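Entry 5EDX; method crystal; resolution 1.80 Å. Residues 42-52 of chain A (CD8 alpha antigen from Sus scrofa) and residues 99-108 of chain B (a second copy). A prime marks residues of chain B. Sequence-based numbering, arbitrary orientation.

Chain A (42-52) AASKPIFLMYL
Chain B, residues 99-108: NSVLYFSNFM

Residues 42-52 of chain A and 99-108 of chain B, from two copies of the porcine CD8 alpha antigen, run antiparallel, their end-to-end directions 177° apart. Chain A is extended loop up to Pro46 and strand from Ile47 to Leu52; chain B is strand from Val101′ to Phe104′. Most backbone angles are extended, but Leu49 (-101/-53) breaks its strand's pattern, and Asn99′ (50/47) and Ser100′ (72/6) have positive phi. Nearest CA atoms set the register: Lys45 to Asn106′ at 5.8 Å, Phe48 to Leu102′ at 6.2 Å and Tyr51 to Ser100′ at 6.5 Å. No direct backbone-to-backbone hydrogen bond joins the stretches, which together bury 654 Å².

At one end, Phe107′ (chi1 -86°, chi2 21°) lies against the loop of chain A. Ser44 O, 3.4 Å from Phe107′ CZ, and Lys45 N lie over one ring face; Lys45 CA comes to 3.4 Å from Phe107′ CE1. Ala43 CB meets the ring edge, 3.9 Å from Phe107′ CE2, and Pro46 CD lies 3.9 Å from Phe107′ CE1. Pro46, with a C-gamma exo pucker, also presents its CB to a face of Phe104′ (chi1 m, chi2 -85°), 4.1 Å from the centroid of that ring and 12° off its normal. Pro46 thus touches both aromatic side chains, with CB over a face of Phe104′ and CD beside Phe107′.

Lys45 reaches along chain B with chi1 p and chi2 to chi4 all t. This extended chain carries Lys45 CD to 3.3 Å from Ser105′ O and lets the ammonium donate two hydrogen bonds, from Lys45 NZ to Phe104′ O (3.2 Å) and from Lys45 NZ to Asn106′ OD1 (3.0 Å). The CA-to-CB bond of Asn106′ points away, but chi1 m and chi2 -6° bring its amide end back to the lysine. A water bridges the backbones, accepting from Lys45 N at 3.3 Å and Phe107′ N at 3.2 Å.

Farther along, Phe48 (chi1 t, chi2 81°) offers one ring face to Val101′ (chi1 t), whose CG1 is 4.1 Å from the Phe48 ring centroid and 21° off the normal. Leu102′ N lies over the same face without a polar partner in the model, while Phe48 CB sits 3.5 Å from Leu102′ O. At the other end, the small Ser100′ side chain (chi1 m) tucks its CB over Tyr51 (chi1 t, chi2 95°), 3.8 Å from the Tyr51 ring centroid and 11° off the normal; Tyr51 CB approaches Ser100′ O to 3.4 Å.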

# COMPACT_ATOMS: atom_id res chain seq x y z
N ALA A 42 1.14 -12.56 9.85
CA ALA A 42 -0.24 -12.25 9.47
C ALA A 42 -0.28 -10.99 8.61
O ALA A 42 0.52 -10.08 8.80
CB ALA A 42 -1.11 -12.07 10.70
N ALA A 43 -1.22 -10.96 7.66
CA ALA A 43 -1.39 -9.78 6.82
C ALA A 43 -1.73 -8.56 7.67
O ALA A 43 -2.59 -8.63 8.55
CB ALA A 43 -2.48 -10.02 5.78
N SER A 44 -1.05 -7.44 7.41
CA SER A 44 -1.28 -6.23 8.19
C SER A 44 -0.94 -5.02 7.33
O SER A 44 -0.23 -5.14 6.33
CB SER A 44 -0.41 -6.22 9.46
OG SER A 44 0.97 -6.14 9.14
N LYS A 45 -1.44 -3.86 7.72
CA LYS A 45 -1.28 -2.67 6.87
C LYS A 45 0.18 -2.31 6.64
O LYS A 45 1.01 -2.45 7.54
CB LYS A 45 -2.06 -1.48 7.43
CG LYS A 45 -1.58 -0.95 8.76
CD LYS A 45 -2.62 0.05 9.25
CE LYS A 45 -2.23 0.77 10.51
NZ LYS A 45 -3.34 1.72 10.85
N PRO A 46 0.48 -1.84 5.43
CA PRO A 46 1.82 -1.36 5.07
C PRO A 46 2.24 -0.20 5.96
O PRO A 46 1.41 0.52 6.51
CB PRO A 46 1.64 -0.85 3.63
CG PRO A 46 0.42 -1.51 3.13
CD PRO A 46 -0.47 -1.69 4.32
N ILE A 47 3.55 -0.03 6.06
CA ILE A 47 4.16 1.02 6.86
C ILE A 47 4.90 1.97 5.92
O ILE A 47 5.71 1.53 5.11
CB ILE A 47 5.14 0.39 7.87
CG1 ILE A 47 4.36 -0.53 8.83
CG2 ILE A 47 5.90 1.47 8.64
CD1 ILE A 47 5.24 -1.41 9.68
N PHE A 48 4.60 3.26 6.01
CA PHE A 48 5.29 4.27 5.22
C PHE A 48 6.70 4.48 5.77
O PHE A 48 6.87 4.70 6.97
CB PHE A 48 4.49 5.59 5.26
CG PHE A 48 5.21 6.77 4.63
CD1 PHE A 48 5.20 6.95 3.25
CD2 PHE A 48 5.86 7.70 5.42
CE1 PHE A 48 5.84 8.04 2.67
CE2 PHE A 48 6.51 8.79 4.84
CZ PHE A 48 6.50 8.96 3.47
N LEU A 49 7.70 4.40 4.91
CA LEU A 49 9.08 4.65 5.34
C LEU A 49 9.56 6.05 4.95
O LEU A 49 10.02 6.81 5.80
CB LEU A 49 10.03 3.60 4.79
CG LEU A 49 9.71 2.15 5.15
CD1 LEU A 49 10.70 1.23 4.45
CD2 LEU A 49 9.75 1.95 6.67
N MET A 50 9.44 6.40 3.67
CA MET A 50 9.86 7.73 3.22
C MET A 50 9.34 8.07 1.83
O MET A 50 8.99 7.18 1.05
CB MET A 50 11.38 7.84 3.22
CG MET A 50 12.04 6.95 2.19
SD MET A 50 13.83 6.82 2.42
CE MET A 50 13.93 5.87 3.95
N TYR A 51 9.32 9.36 1.55
CA TYR A 51 8.92 9.88 0.25
C TYR A 51 10.17 10.53 -0.34
O TYR A 51 10.87 11.27 0.36
CB TYR A 51 7.80 10.90 0.44
CG TYR A 51 7.48 11.76 -0.77
CD1 TYR A 51 6.45 11.41 -1.65
CD2 TYR A 51 8.17 12.94 -1.02
CE1 TYR A 51 6.14 12.20 -2.74
CE2 TYR A 51 7.86 13.74 -2.11
CZ TYR A 51 6.85 13.36 -2.97
OH TYR A 51 6.54 14.15 -4.06
N LEU A 52 10.47 10.21 -1.59
CA LEU A 52 11.66 10.74 -2.26
C LEU A 52 11.29 11.45 -3.55
O LEU A 52 10.51 10.95 -4.35
CB LEU A 52 12.63 9.60 -2.57
CG LEU A 52 13.15 8.80 -1.37
CD1 LEU A 52 13.84 7.53 -1.84
CD2 LEU A 52 14.10 9.65 -0.52
N ASN B 99 0.32 15.65 2.58
CA ASN B 99 1.64 16.24 2.75
C ASN B 99 2.77 15.26 2.47
O ASN B 99 3.71 15.14 3.25
CB ASN B 99 1.78 16.80 4.17
CG ASN B 99 0.95 18.05 4.39
OD1 ASN B 99 1.04 19.01 3.63
ND2 ASN B 99 0.12 18.03 5.42
N SER B 100 2.66 14.54 1.35
CA SER B 100 3.69 13.60 0.91
C SER B 100 3.78 12.33 1.74
O SER B 100 4.69 11.52 1.54
CB SER B 100 5.06 14.28 0.85
OG SER B 100 5.02 15.45 0.04
N VAL B 101 2.86 12.14 2.68
CA VAL B 101 2.87 10.92 3.48
C VAL B 101 1.67 10.04 3.15
O VAL B 101 0.54 10.54 3.06
CB VAL B 101 2.87 11.23 4.99
CG1 VAL B 101 2.80 9.95 5.81
CG2 VAL B 101 4.11 12.04 5.36
N LEU B 102 1.89 8.75 2.99
CA LEU B 102 0.80 7.80 2.78
C LEU B 102 0.37 7.21 4.11
O LEU B 102 1.19 6.75 4.87
CB LEU B 102 1.17 6.68 1.81
CG LEU B 102 1.23 7.02 0.34
CD1 LEU B 102 1.99 6.01 -0.45
CD2 LEU B 102 -0.16 7.22 -0.23
N TYR B 103 -0.93 7.26 4.35
CA TYR B 103 -1.52 6.69 5.55
C TYR B 103 -2.43 5.52 5.16
O TYR B 103 -3.06 5.55 4.11
CB TYR B 103 -2.33 7.75 6.30
CG TYR B 103 -1.48 8.91 6.77
CD1 TYR B 103 -0.83 8.87 8.00
CD2 TYR B 103 -1.33 10.05 5.99
CE1 TYR B 103 -0.05 9.92 8.43
CE2 TYR B 103 -0.55 11.11 6.42
CZ TYR B 103 0.08 11.03 7.64
OH TYR B 103 0.86 12.08 8.08
N PHE B 104 -2.48 4.49 6.01
CA PHE B 104 -3.27 3.30 5.70
C PHE B 104 -4.20 2.94 6.85
O PHE B 104 -3.82 3.07 8.01
CB PHE B 104 -2.35 2.12 5.40
CG PHE B 104 -1.37 2.38 4.29
CD1 PHE B 104 -1.74 2.18 2.97
CD2 PHE B 104 -0.10 2.84 4.56
CE1 PHE B 104 -0.84 2.42 1.93
CE2 PHE B 104 0.80 3.09 3.54
CZ PHE B 104 0.43 2.88 2.22
N SER B 105 -5.41 2.48 6.52
CA SER B 105 -6.33 1.97 7.53
C SER B 105 -5.95 0.55 7.91
O SER B 105 -5.21 -0.12 7.19
CB SER B 105 -7.77 1.99 7.03
OG SER B 105 -8.01 0.91 6.14
N ASN B 106 -6.47 0.07 9.04
CA ASN B 106 -6.33 -1.35 9.37
C ASN B 106 -6.95 -2.20 8.27
O ASN B 106 -7.84 -1.75 7.54
CB ASN B 106 -7.00 -1.66 10.71
CG ASN B 106 -6.28 -1.04 11.88
OD1 ASN B 106 -5.21 -0.45 11.72
ND2 ASN B 106 -6.85 -1.17 13.07
N PHE B 107 -6.47 -3.44 8.15
CA PHE B 107 -7.02 -4.40 7.20
C PHE B 107 -8.39 -4.90 7.64
O PHE B 107 -8.62 -5.17 8.82
CB PHE B 107 -6.08 -5.61 7.06
CG PHE B 107 -4.97 -5.43 6.05
CD1 PHE B 107 -4.57 -4.17 5.64
CD2 PHE B 107 -4.33 -6.54 5.52
CE1 PHE B 107 -3.55 -4.02 4.71
CE2 PHE B 107 -3.31 -6.40 4.60
CZ PHE B 107 -2.92 -5.14 4.19
N MET B 108 -9.30 -5.01 6.68
CA MET B 108 -10.57 -5.67 6.88
C MET B 108 -10.54 -6.99 6.12
O MET B 108 -10.36 -7.02 4.91
CB MET B 108 -11.73 -4.80 6.39
CG MET B 108 -12.04 -3.61 7.29
SD MET B 108 -12.86 -2.25 6.44
CE MET B 108 -11.49 -1.57 5.51
O HOH W 1 -3.86 -4.12 9.94